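Putative rhamnosidase (Streptomyces avermitilis, PDB 3W5M) releases terminal non-reducing alpha-L-rhamnose by hydrolysis from rhamnosides such as citrus flavonoids and gum arabic, and binds L-rhamnose through a calcium-dependent carbohydrate-binding module. Local coordinates at residues A[379-385]-A[432-436]; A[300-304]-A[427-431]; A[521-527]-A[547-553]; A[590-594]-A[621-625]; A[395-399]-A[462-466]. All coordinates share one frame. Where two conformers were deposited one is given. Residues are numbered along the deposited sequence.

Contact 1 of 5, residues A[379-385]-A[432-436]; sequences GWYAGNV and DLLSG
An Asx turn at the tip of a tight beta-hairpin is packed here against a short helix. Residues 432-436 close the hairpin through two backbone bonds, Asp-432 N to Gly-436 O (2.9 Å) and Gly-436 N to Asp-432 O (3.1 Å), while 433-435 take helical phi/psi; Asp-432 OD2 accepts from Leu-434 N (3.0 Å) and Ser-435 N (2.9 Å). In 379-385 the turn of helix 379-382 is closed by Gly-383 N to Gly-379 O at 3.0 Å, and the chain then extends. CA atoms come nearest at Gly-379/Leu-433, Gly-383/Asp-432 and Asn-384/Leu-434, 5.7 to 6.3 Å apart. Leu-433 (chi1 m, chi2 t) buries the most surface: its CD1 sits 3.4 Å from the centroid of the Trp-380 five-membered ring, 7° off the normal, a CH-pi contact over the face. Asn-384 (chi1 m) is nearly as well covered. Its backbone N donates to Asp-432 OD1 at 2.8 Å, its ND2 makes weak bonds to Asp-432 OD2 and Ser-435 OG (3.3 Å each), and its CB lies 3.8 Å from Leu-434 CD1. The side chain of Leu-434 reaches to about 4 Å from that of Asp-635, which binds rhamnose, so the hairpin tip borders the rhamnose-binding site. Between the segments, water 1 accepts from Leu-433 N (3.0 Å) and bonds to Gly-379 O and Asn-384 O, each at 2.9 Å.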
# COMPACT_ATOMS: atom_id res chain seq x y z
N GLY A 379 4.18 11.71 -6.90
CA GLY A 379 3.66 10.71 -5.93
C GLY A 379 2.17 10.83 -5.68
O GLY A 379 1.39 11.14 -6.59
N TRP A 380 1.76 10.59 -4.44
CA TRP A 380 0.36 10.69 -4.05
C TRP A 380 -0.02 12.14 -3.81
O TRP A 380 -1.19 12.52 -3.94
CB TRP A 380 0.13 9.95 -2.72
CG TRP A 380 0.21 8.46 -2.78
CD1 TRP A 380 -0.80 7.58 -3.12
CD2 TRP A 380 1.33 7.67 -2.43
NE1 TRP A 380 -0.34 6.29 -3.01
CE2 TRP A 380 0.96 6.32 -2.59
CE3 TRP A 380 2.65 7.97 -2.04
CZ2 TRP A 380 1.85 5.25 -2.36
CZ3 TRP A 380 3.53 6.91 -1.77
CH2 TRP A 380 3.13 5.57 -1.94
N TYR A 381 0.96 12.96 -3.47
CA TYR A 381 0.72 14.37 -3.19
C TYR A 381 0.14 15.11 -4.43
O TYR A 381 -0.82 15.86 -4.32
CB TYR A 381 2.01 15.02 -2.72
CG TYR A 381 1.83 16.48 -2.41
CD1 TYR A 381 1.29 16.89 -1.19
CD2 TYR A 381 2.20 17.43 -3.35
CE1 TYR A 381 1.11 18.24 -0.92
CE2 TYR A 381 2.02 18.78 -3.10
CZ TYR A 381 1.48 19.17 -1.87
OH TYR A 381 1.30 20.52 -1.64
N ALA A 382 0.72 14.87 -5.61
CA ALA A 382 0.37 15.67 -6.80
C ALA A 382 0.04 14.82 -8.04
O ALA A 382 -0.49 15.34 -9.01
CB ALA A 382 1.48 16.68 -7.09
N GLY A 383 0.33 13.52 -8.01
CA GLY A 383 0.10 12.68 -9.19
C GLY A 383 -1.26 12.02 -9.14
O GLY A 383 -2.05 12.28 -8.21
N ASN A 384 -1.57 11.20 -10.16
CA ASN A 384 -2.86 10.46 -10.16
C ASN A 384 -3.04 9.59 -8.91
O ASN A 384 -2.12 8.89 -8.49
CB ASN A 384 -3.01 9.58 -11.40
CG ASN A 384 -3.12 10.38 -12.67
OD1 ASN A 384 -3.80 11.42 -12.71
ND2 ASN A 384 -2.46 9.89 -13.74
N VAL A 385 -4.24 9.60 -8.33
CA VAL A 385 -4.52 8.84 -7.12
C VAL A 385 -5.88 8.20 -7.39
O VAL A 385 -6.84 8.91 -7.74
CB VAL A 385 -4.62 9.75 -5.87
CG1 VAL A 385 -5.18 8.99 -4.67
CG2 VAL A 385 -3.26 10.36 -5.54
N ASP A 432 4.52 8.80 -12.58
CA ASP A 432 3.20 8.77 -11.95
C ASP A 432 2.97 7.40 -11.37
O ASP A 432 3.33 6.40 -12.00
CB ASP A 432 2.12 9.08 -13.00
CG ASP A 432 0.72 9.23 -12.38
OD1 ASP A 432 0.39 10.37 -11.95
OD2 ASP A 432 -0.04 8.23 -12.33
N LEU A 433 2.33 7.32 -10.21
CA LEU A 433 2.20 6.00 -9.58
C LEU A 433 1.37 5.06 -10.43
O LEU A 433 1.66 3.86 -10.51
CB LEU A 433 1.59 6.13 -8.17
CG LEU A 433 2.50 6.85 -7.18
CD1 LEU A 433 1.70 7.18 -5.92
CD2 LEU A 433 3.75 6.02 -6.84
N LEU A 434 0.32 5.60 -11.03
CA LEU A 434 -0.58 4.80 -11.86
C LEU A 434 -0.17 4.69 -13.34
O LEU A 434 -0.27 3.60 -13.93
CB LEU A 434 -2.01 5.34 -11.75
CG LEU A 434 -2.58 5.49 -10.34
CD1 LEU A 434 -4.00 6.03 -10.47
CD2 LEU A 434 -2.57 4.19 -9.55
N SER A 435 0.28 5.79 -13.93
CA SER A 435 0.51 5.81 -15.37
C SER A 435 1.83 5.16 -15.73
O SER A 435 1.96 4.56 -16.82
CB SER A 435 0.49 7.24 -15.89
OG SER A 435 -0.76 7.82 -15.60
N GLY A 436 2.80 5.27 -14.83
CA GLY A 436 4.16 4.73 -15.02
C GLY A 436 5.21 5.83 -15.11
O GLY A 436 4.93 7.01 -14.86
O HOH W 1 0.75 9.29 -8.68

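Contact 2 of 5, residues A[300-304]-A[427-431]; sequences SAANQ and PIVSA
From Ala-301 on, after Ser-300 with psi near 40°, segment 300-304 leads in extended form into strand 303-311 and runs roughly against 427-431, their end-to-end directions 139° apart. Ser-300 (chi1 m) comes first: its O accepts from Ala-431 N at 2.8 Å and also meets Ser-430 CA at 3.5 Å in a CA-H...O contact, while its N donates to water 2 (2.7 Å), which in turn donates to Val-429 O (3.0 Å). The CA atoms come nearest at Ala-301 and Ser-430, 4.3 Å apart, and Ala-301 CA makes a CA-H...O contact with Val-429 O at 3.4 Å. That approach falls on a classic beta bulge, in which Val-429 and Ser-430 both face Thr-438 of the adjoining strand; Val-429 has helical angles (-69/-39), Ser-430 extended ones (-148/141). The bulged strand 428-432 is an outermost strand of a ten-stranded mixed sheet, whereas strand 303-311 belongs to a separate seven-stranded sheet, so the contact brings two sheets together. At Ala-302 the second direct backbone bond forms, N to Ile-428 O at 3.2 Å, and water 3 joins Ala-302 O (2.7 Å) to Ile-428 N (2.8 Å). Ala-302 CB also packs on Ile-428 CG2 (3.8 Å) and Ala-431 CB (4.3 Å). Gln-304 (chi1 m, chi2 t) ends with NE2 3.2 Å from Pro-427 CD; OE1 of Gln-304 is hydrogen-bonded to Thr-445 and NE2 to Tyr-375.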
# COMPACT_ATOMS: atom_id res chain seq x y z
N SER A 300 4.26 15.81 -14.97
CA SER A 300 4.56 14.98 -13.84
C SER A 300 6.04 14.63 -13.79
O SER A 300 6.38 13.52 -13.44
CB SER A 300 3.73 13.69 -13.93
OG SER A 300 2.34 13.98 -13.81
N ALA A 301 6.93 15.57 -14.10
CA ALA A 301 8.35 15.22 -14.15
C ALA A 301 8.87 14.98 -12.73
O ALA A 301 8.27 15.49 -11.77
CB ALA A 301 9.15 16.33 -14.83
N ALA A 302 9.92 14.16 -12.61
CA ALA A 302 10.71 14.02 -11.37
C ALA A 302 11.96 14.80 -11.60
O ALA A 302 12.91 14.28 -12.22
CB ALA A 302 11.07 12.58 -11.08
N ASN A 303 11.95 16.05 -11.19
CA ASN A 303 13.12 16.93 -11.46
C ASN A 303 14.31 16.68 -10.57
O ASN A 303 14.19 16.09 -9.51
CB ASN A 303 12.70 18.41 -11.34
CG ASN A 303 11.76 18.84 -12.46
OD1 ASN A 303 12.13 18.87 -13.62
ND2 ASN A 303 10.53 19.16 -12.11
N GLN A 304 15.49 17.14 -11.01
CA GLN A 304 16.69 17.07 -10.22
C GLN A 304 16.97 18.37 -9.46
O GLN A 304 16.88 19.45 -10.03
CB GLN A 304 17.87 16.78 -11.15
CG GLN A 304 17.74 15.42 -11.85
CD GLN A 304 18.89 15.14 -12.80
OE1 GLN A 304 19.58 16.06 -13.28
NE2 GLN A 304 19.07 13.87 -13.13
N PRO A 427 16.60 13.20 -16.64
CA PRO A 427 16.05 12.19 -17.54
C PRO A 427 14.61 11.72 -17.22
O PRO A 427 13.97 11.09 -18.08
CB PRO A 427 17.00 11.02 -17.35
CG PRO A 427 17.52 11.15 -15.97
CD PRO A 427 17.48 12.62 -15.61
N ILE A 428 14.12 11.98 -16.01
CA ILE A 428 12.78 11.45 -15.69
C ILE A 428 11.69 12.41 -16.14
O ILE A 428 11.28 13.31 -15.40
CB ILE A 428 12.64 11.08 -14.20
CG1 ILE A 428 13.89 10.36 -13.74
CG2 ILE A 428 11.39 10.21 -14.03
CD1 ILE A 428 13.95 9.93 -12.28
N VAL A 429 11.22 12.18 -17.37
CA VAL A 429 10.30 13.06 -18.08
C VAL A 429 8.92 13.04 -17.44
O VAL A 429 8.25 14.08 -17.31
CB VAL A 429 10.21 12.61 -19.56
CG1 VAL A 429 9.22 13.44 -20.34
CG2 VAL A 429 11.60 12.68 -20.20
N SER A 430 8.50 11.87 -17.00
CA SER A 430 7.19 11.74 -16.39
C SER A 430 7.26 10.65 -15.33
O SER A 430 7.92 9.63 -15.52
CB SER A 430 6.18 11.39 -17.47
OG SER A 430 4.89 11.43 -16.92
N ALA A 431 6.60 10.84 -14.19
CA ALA A 431 6.63 9.81 -13.16
C ALA A 431 5.30 9.85 -12.42
O ALA A 431 5.01 10.83 -11.72
CB ALA A 431 7.77 10.06 -12.20
O HOH W 2 5.36 15.00 -17.28
O HOH W 3 14.89 13.81 -13.97

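Contact 3 of 5, residues A[521-527]-A[547-553]; sequences TTVRLRH and ATDTYTL
Four short backbone bonds fix the antiparallel ladder: Val-523 N to Tyr-551 O, Tyr-551 N to Val-523 O and Leu-525 N to Asp-549 O, all 2.8 Å, with Asp-549 N to Leu-525 O at 2.9 Å. Leu-553 N to Thr-521 O (2.9 Å) extends it; at the other end His-527 N reaches Ala-547 O weakly (3.4 Å), but its ring ND1 donates to that same O at 2.9 Å. The strand axes approach to 4.6 Å at 164°. In the non-hydrogen-bonded pair Thr-522/Thr-552 the two OG1 atoms bond at 3.0 Å. Thr-548, Thr-550 and Thr-552, all chi1 m, share one face with Thr-522, Arg-524 and Arg-526; Thr-522 CG2 touches Thr-550 CG2 (3.3 Å). The other face carries Val-523, Leu-525, Asp-549 and Tyr-551, and Val-523 CG2 meets Leu-553 CD1 at 4.0 Å. Within the ten-stranded mixed sheet, which the concanavalin-like domain shares with strand 436-440, strand 572-576 flanks 522-528, strand 436-440 runs parallel beside 548-552, and strand 510-515 packs on Leu-525 and Tyr-551.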
# COMPACT_ATOMS: atom_id res chain seq x y z
N THR A 521 16.66 4.67 -29.22
CA THR A 521 15.72 3.53 -29.28
C THR A 521 14.79 3.64 -28.06
O THR A 521 15.27 3.81 -26.96
CB THR A 521 16.46 2.18 -29.25
OG1 THR A 521 17.50 2.18 -30.25
CG2 THR A 521 15.50 1.02 -29.52
N THR A 522 13.49 3.56 -28.28
CA THR A 522 12.51 3.54 -27.16
C THR A 522 11.87 2.18 -26.85
O THR A 522 11.17 1.60 -27.68
CB THR A 522 11.43 4.60 -27.40
OG1 THR A 522 12.08 5.88 -27.51
CG2 THR A 522 10.40 4.65 -26.23
N VAL A 523 12.09 1.70 -25.62
CA VAL A 523 11.50 0.43 -25.16
C VAL A 523 10.32 0.77 -24.27
O VAL A 523 10.43 1.61 -23.40
CB VAL A 523 12.49 -0.42 -24.37
CG1 VAL A 523 11.87 -1.77 -24.01
CG2 VAL A 523 13.75 -0.64 -25.19
N ARG A 524 9.22 0.09 -24.52
CA ARG A 524 8.02 0.24 -23.71
C ARG A 524 7.74 -1.04 -22.93
O ARG A 524 7.87 -2.15 -23.44
CB ARG A 524 6.83 0.60 -24.59
CG ARG A 524 6.80 2.06 -24.94
CD ARG A 524 5.71 2.40 -25.94
NE ARG A 524 6.11 3.61 -26.66
CZ ARG A 524 7.00 3.61 -27.64
NH1 ARG A 524 7.57 2.47 -28.04
NH2 ARG A 524 7.32 4.75 -28.24
N LEU A 525 7.36 -0.89 -21.65
CA LEU A 525 7.11 -2.03 -20.77
C LEU A 525 5.72 -1.85 -20.22
O LEU A 525 5.50 -0.94 -19.44
CB LEU A 525 8.07 -2.05 -19.58
CG LEU A 525 9.57 -1.93 -19.92
CD1 LEU A 525 10.40 -1.81 -18.65
CD2 LEU A 525 10.00 -3.13 -20.76
N ARG A 526 4.82 -2.73 -20.61
CA ARG A 526 3.48 -2.77 -20.02
C ARG A 526 3.39 -3.92 -19.02
O ARG A 526 4.09 -4.92 -19.15
CB ARG A 526 2.39 -2.86 -21.09
CG ARG A 526 2.27 -1.61 -21.95
CD ARG A 526 0.94 -1.50 -22.67
NE ARG A 526 0.66 -2.67 -23.50
CZ ARG A 526 -0.54 -3.23 -23.64
NH1 ARG A 526 -1.60 -2.74 -23.02
NH2 ARG A 526 -0.67 -4.31 -24.41
N HIS A 527 2.54 -3.77 -18.01
CA HIS A 527 2.51 -4.70 -16.91
C HIS A 527 1.09 -5.22 -16.73
O HIS A 527 0.14 -4.44 -16.76
CB HIS A 527 3.00 -4.02 -15.62
CG HIS A 527 4.39 -3.49 -15.71
ND1 HIS A 527 4.69 -2.30 -16.33
CD2 HIS A 527 5.57 -3.96 -15.22
CE1 HIS A 527 5.99 -2.08 -16.27
NE2 HIS A 527 6.55 -3.07 -15.61
N ALA A 547 0.02 1.79 -16.32
CA ALA A 547 1.08 0.92 -15.78
C ALA A 547 2.15 0.61 -16.86
O ALA A 547 2.55 -0.54 -17.06
CB ALA A 547 0.52 -0.37 -15.15
N THR A 548 2.60 1.67 -17.52
CA THR A 548 3.59 1.57 -18.60
C THR A 548 4.82 2.39 -18.30
O THR A 548 4.73 3.60 -18.04
CB THR A 548 2.98 2.02 -19.94
OG1 THR A 548 1.79 1.27 -20.19
CG2 THR A 548 4.00 1.81 -21.09
N ASP A 549 5.98 1.74 -18.37
CA ASP A 549 7.26 2.46 -18.22
C ASP A 549 7.96 2.48 -19.57
O ASP A 549 7.94 1.47 -20.30
CB ASP A 549 8.11 1.79 -17.13
CG ASP A 549 7.36 1.66 -15.79
OD1 ASP A 549 6.55 2.56 -15.47
OD2 ASP A 549 7.58 0.68 -15.04
N THR A 550 8.57 3.62 -19.90
CA THR A 550 9.12 3.85 -21.22
C THR A 550 10.56 4.26 -20.99
O THR A 550 10.84 5.10 -20.13
CB THR A 550 8.33 4.98 -21.93
OG1 THR A 550 6.92 4.66 -21.94
CG2 THR A 550 8.81 5.20 -23.37
N TYR A 551 11.49 3.66 -21.74
CA TYR A 551 12.90 3.99 -21.58
C TYR A 551 13.52 4.25 -22.94
O TYR A 551 13.42 3.42 -23.81
CB TYR A 551 13.65 2.82 -20.93
CG TYR A 551 15.14 3.03 -20.78
CD1 TYR A 551 15.66 3.91 -19.82
CD2 TYR A 551 16.05 2.36 -21.61
CE1 TYR A 551 17.02 4.12 -19.68
CE2 TYR A 551 17.44 2.55 -21.47
CZ TYR A 551 17.92 3.42 -20.50
OH TYR A 551 19.27 3.64 -20.35
N THR A 552 14.19 5.39 -23.09
CA THR A 552 14.86 5.74 -24.34
C THR A 552 16.37 5.62 -24.10
O THR A 552 16.90 6.19 -23.17
CB THR A 552 14.49 7.16 -24.80
OG1 THR A 552 13.09 7.22 -25.02
CG2 THR A 552 15.19 7.51 -26.13
N LEU A 553 17.04 4.86 -24.96
CA LEU A 553 18.46 4.52 -24.76
C LEU A 553 19.42 5.67 -25.03
O LEU A 553 19.13 6.53 -25.87
CB LEU A 553 18.83 3.36 -25.68
CG LEU A 553 18.52 1.95 -25.16
CD1 LEU A 553 17.01 1.70 -25.08
CD2 LEU A 553 19.17 0.91 -26.09
O HOH W 4 8.48 -1.67 -14.20

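Contact 4 of 5, residues A[590-594]-A[621-625]; sequences RVMHT and RGNFL
Arg-621, in the last turn of helix 607-622, lays its CB over the face of the His-593 ring, 4.0 Å from the centroid and 27° off the normal, a CH-pi contact. Its chi1 is p, as is that of His-593. Arg-621 O touches His-593 CB at 3.2 Å, and water 5 joins it weakly (3.0 Å) to Met-592 O (2.8 Å). Farther out, Arg-621 NH1 donates to water 6 (2.8 Å), which lies 3.0 Å from His-593 NE2; the Arg-621 guanidinium also bonds to Thr-617. After Gly-622 the chain becomes a loop. Phe-624 (phi/psi -112/64) supplies the one direct hydrogen bond between the segments: its O accepts from Thr-594 N at 2.9 Å and 174°. Thr-594 CG2 lies at the edge of the Phe-624 ring, 4.0 Å from Phe-624 CB. Leu-625 follows, with its CA 4.8 Å from His-593 CA and its CD1 3.1 Å from Met-592 O and 4.0 Å from His-593 CB. On the strand side, His-593 ND1 donates to Thr-594 O at 2.9 Å. The buried contact joins the end of strand 587-594, in the sheet of the concanavalin-like domain, to the end of the first long helix of the six-hairpin glycosidase domain, the seam between beta-domain and catalytic (alpha/alpha)6-barrel in this GH78 enzyme.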
# COMPACT_ATOMS: atom_id res chain seq x y z
N ARG A 590 11.39 -6.33 -9.20
CA ARG A 590 11.91 -5.93 -7.90
C ARG A 590 10.70 -5.77 -7.00
O ARG A 590 9.91 -4.86 -7.19
CB ARG A 590 12.71 -4.63 -7.99
CG ARG A 590 13.91 -4.78 -8.93
CD ARG A 590 14.66 -3.46 -9.11
NE ARG A 590 13.77 -2.43 -9.61
CZ ARG A 590 13.81 -1.13 -9.30
NH1 ARG A 590 14.75 -0.63 -8.48
NH2 ARG A 590 12.90 -0.31 -9.84
N VAL A 591 10.53 -6.72 -6.09
CA VAL A 591 9.35 -6.79 -5.20
C VAL A 591 9.52 -5.77 -4.07
O VAL A 591 10.49 -5.86 -3.31
CB VAL A 591 9.24 -8.20 -4.61
CG1 VAL A 591 8.07 -8.32 -3.62
CG2 VAL A 591 9.08 -9.23 -5.74
N MET A 592 8.58 -4.82 -3.96
CA MET A 592 8.64 -3.74 -2.97
C MET A 592 7.47 -3.78 -2.02
O MET A 592 6.35 -3.94 -2.47
CB MET A 592 8.58 -2.40 -3.68
CG MET A 592 9.83 -2.13 -4.48
SD MET A 592 9.65 -0.61 -5.45
CE MET A 592 11.09 -0.82 -6.52
N HIS A 593 7.75 -3.60 -0.73
CA HIS A 593 6.68 -3.48 0.29
C HIS A 593 7.26 -2.92 1.57
O HIS A 593 8.47 -2.67 1.66
CB HIS A 593 5.95 -4.83 0.55
CG HIS A 593 6.85 -5.99 0.84
ND1 HIS A 593 7.46 -6.18 2.06
CD2 HIS A 593 7.18 -7.07 0.08
CE1 HIS A 593 8.16 -7.31 2.03
NE2 HIS A 593 8.00 -7.87 0.84
N THR A 594 6.39 -2.67 2.55
CA THR A 594 6.88 -2.26 3.86
C THR A 594 7.99 -3.18 4.42
O THR A 594 7.94 -4.42 4.28
CB THR A 594 5.71 -2.11 4.86
OG1 THR A 594 6.21 -1.51 6.07
CG2 THR A 594 5.07 -3.43 5.17
N ARG A 621 1.66 -9.04 1.06
CA ARG A 621 2.84 -8.19 0.82
C ARG A 621 2.62 -7.24 -0.35
O ARG A 621 3.11 -6.09 -0.34
CB ARG A 621 4.12 -9.02 0.69
CG ARG A 621 4.39 -9.59 -0.69
CD ARG A 621 5.62 -10.47 -0.63
NE ARG A 621 5.29 -11.82 -0.16
CZ ARG A 621 6.17 -12.82 -0.04
NH1 ARG A 621 7.46 -12.63 -0.32
NH2 ARG A 621 5.76 -14.02 0.37
N GLY A 622 1.87 -7.68 -1.35
CA GLY A 622 1.61 -6.84 -2.51
C GLY A 622 0.80 -5.60 -2.17
O GLY A 622 0.86 -4.56 -2.85
N ASN A 623 0.00 -5.71 -1.11
CA ASN A 623 -0.86 -4.61 -0.72
C ASN A 623 -0.44 -3.91 0.57
O ASN A 623 -1.26 -3.17 1.17
CB ASN A 623 -2.28 -5.15 -0.56
CG ASN A 623 -2.94 -5.40 -1.89
OD1 ASN A 623 -3.33 -4.46 -2.56
ND2 ASN A 623 -3.04 -6.67 -2.29
N PHE A 624 0.77 -4.17 1.03
CA PHE A 624 1.27 -3.51 2.24
C PHE A 624 2.40 -2.56 1.79
O PHE A 624 3.55 -2.75 2.15
CB PHE A 624 1.76 -4.55 3.24
CG PHE A 624 0.72 -4.96 4.27
CD1 PHE A 624 -0.63 -5.06 3.92
CD2 PHE A 624 1.11 -5.28 5.58
CE1 PHE A 624 -1.58 -5.45 4.86
CE2 PHE A 624 0.16 -5.67 6.52
CZ PHE A 624 -1.18 -5.76 6.16
N LEU A 625 2.04 -1.56 1.00
CA LEU A 625 2.95 -0.51 0.51
C LEU A 625 2.43 0.85 0.97
O LEU A 625 1.51 1.40 0.38
CB LEU A 625 3.03 -0.50 -1.02
CG LEU A 625 4.07 -1.30 -1.76
CD1 LEU A 625 3.55 -2.76 -1.85
CD2 LEU A 625 4.27 -0.72 -3.17
O HOH W 5 5.01 -6.35 -2.64
O HOH W 6 9.05 -10.37 -0.38

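Contact 5 of 5, residues A[395-399]-A[462-466]; sequences ERPAL and RGADN
Arg-396 divides its polar atoms among several partners. NH1 forms a very short salt bridge to Asp-465 OD1 (2.5 Å), lying near the guanidinium plane, while NE has a second salt bridge, to Glu-131. Arg-396 O accepts from Asn-466 ND2 at 2.8 Å and 149°; that amide nitrogen also makes a weak bond to Tyr-381 OH. The backbone N of Arg-396 donates to water 7 (3.2 Å), which gives a weak bond to Asp-465 OD1 (3.4 Å). Strand 398-407, which 395-399 enters, belongs to a five-stranded mixed sheet, and strand 459-463, which 462-466 leaves, to a seven-stranded antiparallel one; here the start of one strand and the end of the other bring the two sheets of the beta-sandwich domain together. Arg-462 NH1 lies over the Arg-396 guanidinium face, 3.6 Å from Arg-396 NE, a close approach of like charges that the two acidic partners of Arg-396 probably ease. Apart from these polar groups, Ala-398 CB meets Ala-464 CB at 3.6 Å, with CA atoms 6.1 Å apart.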
# COMPACT_ATOMS: atom_id res chain seq x y z
N GLU A 395 -0.16 21.02 -6.35
CA GLU A 395 0.11 20.99 -7.80
C GLU A 395 1.54 20.63 -8.15
O GLU A 395 1.79 20.13 -9.25
CB GLU A 395 -0.12 22.38 -8.42
CG GLU A 395 -1.47 23.01 -8.12
CD GLU A 395 -2.54 22.62 -9.13
OE1 GLU A 395 -2.23 22.54 -10.34
OE2 GLU A 395 -3.70 22.41 -8.71
N ARG A 396 2.46 20.94 -7.25
CA ARG A 396 3.89 20.79 -7.52
C ARG A 396 4.53 20.10 -6.34
O ARG A 396 4.22 20.46 -5.17
CB ARG A 396 4.58 22.15 -7.68
CG ARG A 396 4.22 22.89 -8.95
CD ARG A 396 4.57 24.37 -8.84
NE ARG A 396 3.42 25.18 -9.24
CZ ARG A 396 2.47 25.59 -8.40
NH1 ARG A 396 2.53 25.27 -7.12
NH2 ARG A 396 1.46 26.33 -8.84
N PRO A 397 5.44 19.16 -6.60
CA PRO A 397 6.11 18.58 -5.44
C PRO A 397 7.20 19.45 -4.80
O PRO A 397 7.82 20.32 -5.45
CB PRO A 397 6.68 17.26 -5.99
CG PRO A 397 6.83 17.48 -7.44
CD PRO A 397 5.73 18.43 -7.84
N ALA A 398 7.43 19.20 -3.52
CA ALA A 398 8.38 19.95 -2.75
C ALA A 398 9.24 19.04 -1.88
O ALA A 398 8.80 17.98 -1.45
CB ALA A 398 7.66 21.01 -1.89
N LEU A 399 10.47 19.48 -1.63
CA LEU A 399 11.49 18.76 -0.83
C LEU A 399 11.82 19.53 0.45
O LEU A 399 11.97 20.75 0.43
CB LEU A 399 12.78 18.62 -1.67
CG LEU A 399 13.97 17.97 -0.96
CD1 LEU A 399 13.79 16.48 -0.70
CD2 LEU A 399 15.27 18.24 -1.74
N ARG A 462 12.55 27.41 -6.28
CA ARG A 462 11.66 28.39 -5.67
C ARG A 462 11.26 27.86 -4.31
O ARG A 462 11.41 26.65 -4.02
CB ARG A 462 10.44 28.64 -6.56
CG ARG A 462 9.70 27.36 -6.95
CD ARG A 462 8.54 27.61 -7.88
NE ARG A 462 7.40 28.18 -7.18
CZ ARG A 462 6.18 28.27 -7.70
NH1 ARG A 462 5.94 27.80 -8.93
NH2 ARG A 462 5.20 28.82 -6.99
N GLY A 463 10.80 28.75 -3.44
CA GLY A 463 10.14 28.31 -2.23
C GLY A 463 8.85 27.68 -2.71
O GLY A 463 8.24 28.18 -3.67
N ALA A 464 8.47 26.59 -2.08
CA ALA A 464 7.24 25.89 -2.39
C ALA A 464 6.03 26.72 -1.94
O ALA A 464 6.11 27.44 -0.95
CB ALA A 464 7.24 24.57 -1.67
N ASP A 465 4.93 26.61 -2.68
CA ASP A 465 3.71 27.35 -2.35
C ASP A 465 2.67 26.39 -1.79
O ASP A 465 1.49 26.72 -1.69
CB ASP A 465 3.18 28.08 -3.59
CG ASP A 465 2.54 27.14 -4.60
OD1 ASP A 465 3.10 26.04 -4.84
OD2 ASP A 465 1.48 27.49 -5.16
N ASN A 466 3.15 25.20 -1.44
CA ASN A 466 2.36 24.15 -0.84
C ASN A 466 1.93 24.52 0.58
O ASN A 466 2.70 25.10 1.35
CB ASN A 466 3.21 22.86 -0.78
CG ASN A 466 3.89 22.52 -2.13
OD1 ASN A 466 4.44 23.38 -2.81
ND2 ASN A 466 3.89 21.25 -2.48
O HOH W 7 1.98 22.80 -4.71

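Overall arrangement
Contacts 2, 1 and 5 interlock along the chain: their first segments come in the order 300-304, 379-385, 395-399 and their second ones as 427-431, 432-436, 462-466. Contacts 3 and 4 then follow in series. Contact 1 is central, its centre 12 Å from contact 2, 16 Å from contact 5 and 17 Å from contacts 3 and 4. It touches contact 5 at Tyr-381 and Ala-382, and contact 3 where Leu-434 O and Ser-435 O probably bond to Ala-547 N and Thr-548 N. One ten-stranded sheet includes strands from contacts 2, 3 and 4, so it links the N-terminal and concanavalin-like domains and leads, at contact 4, to the catalytic barrel.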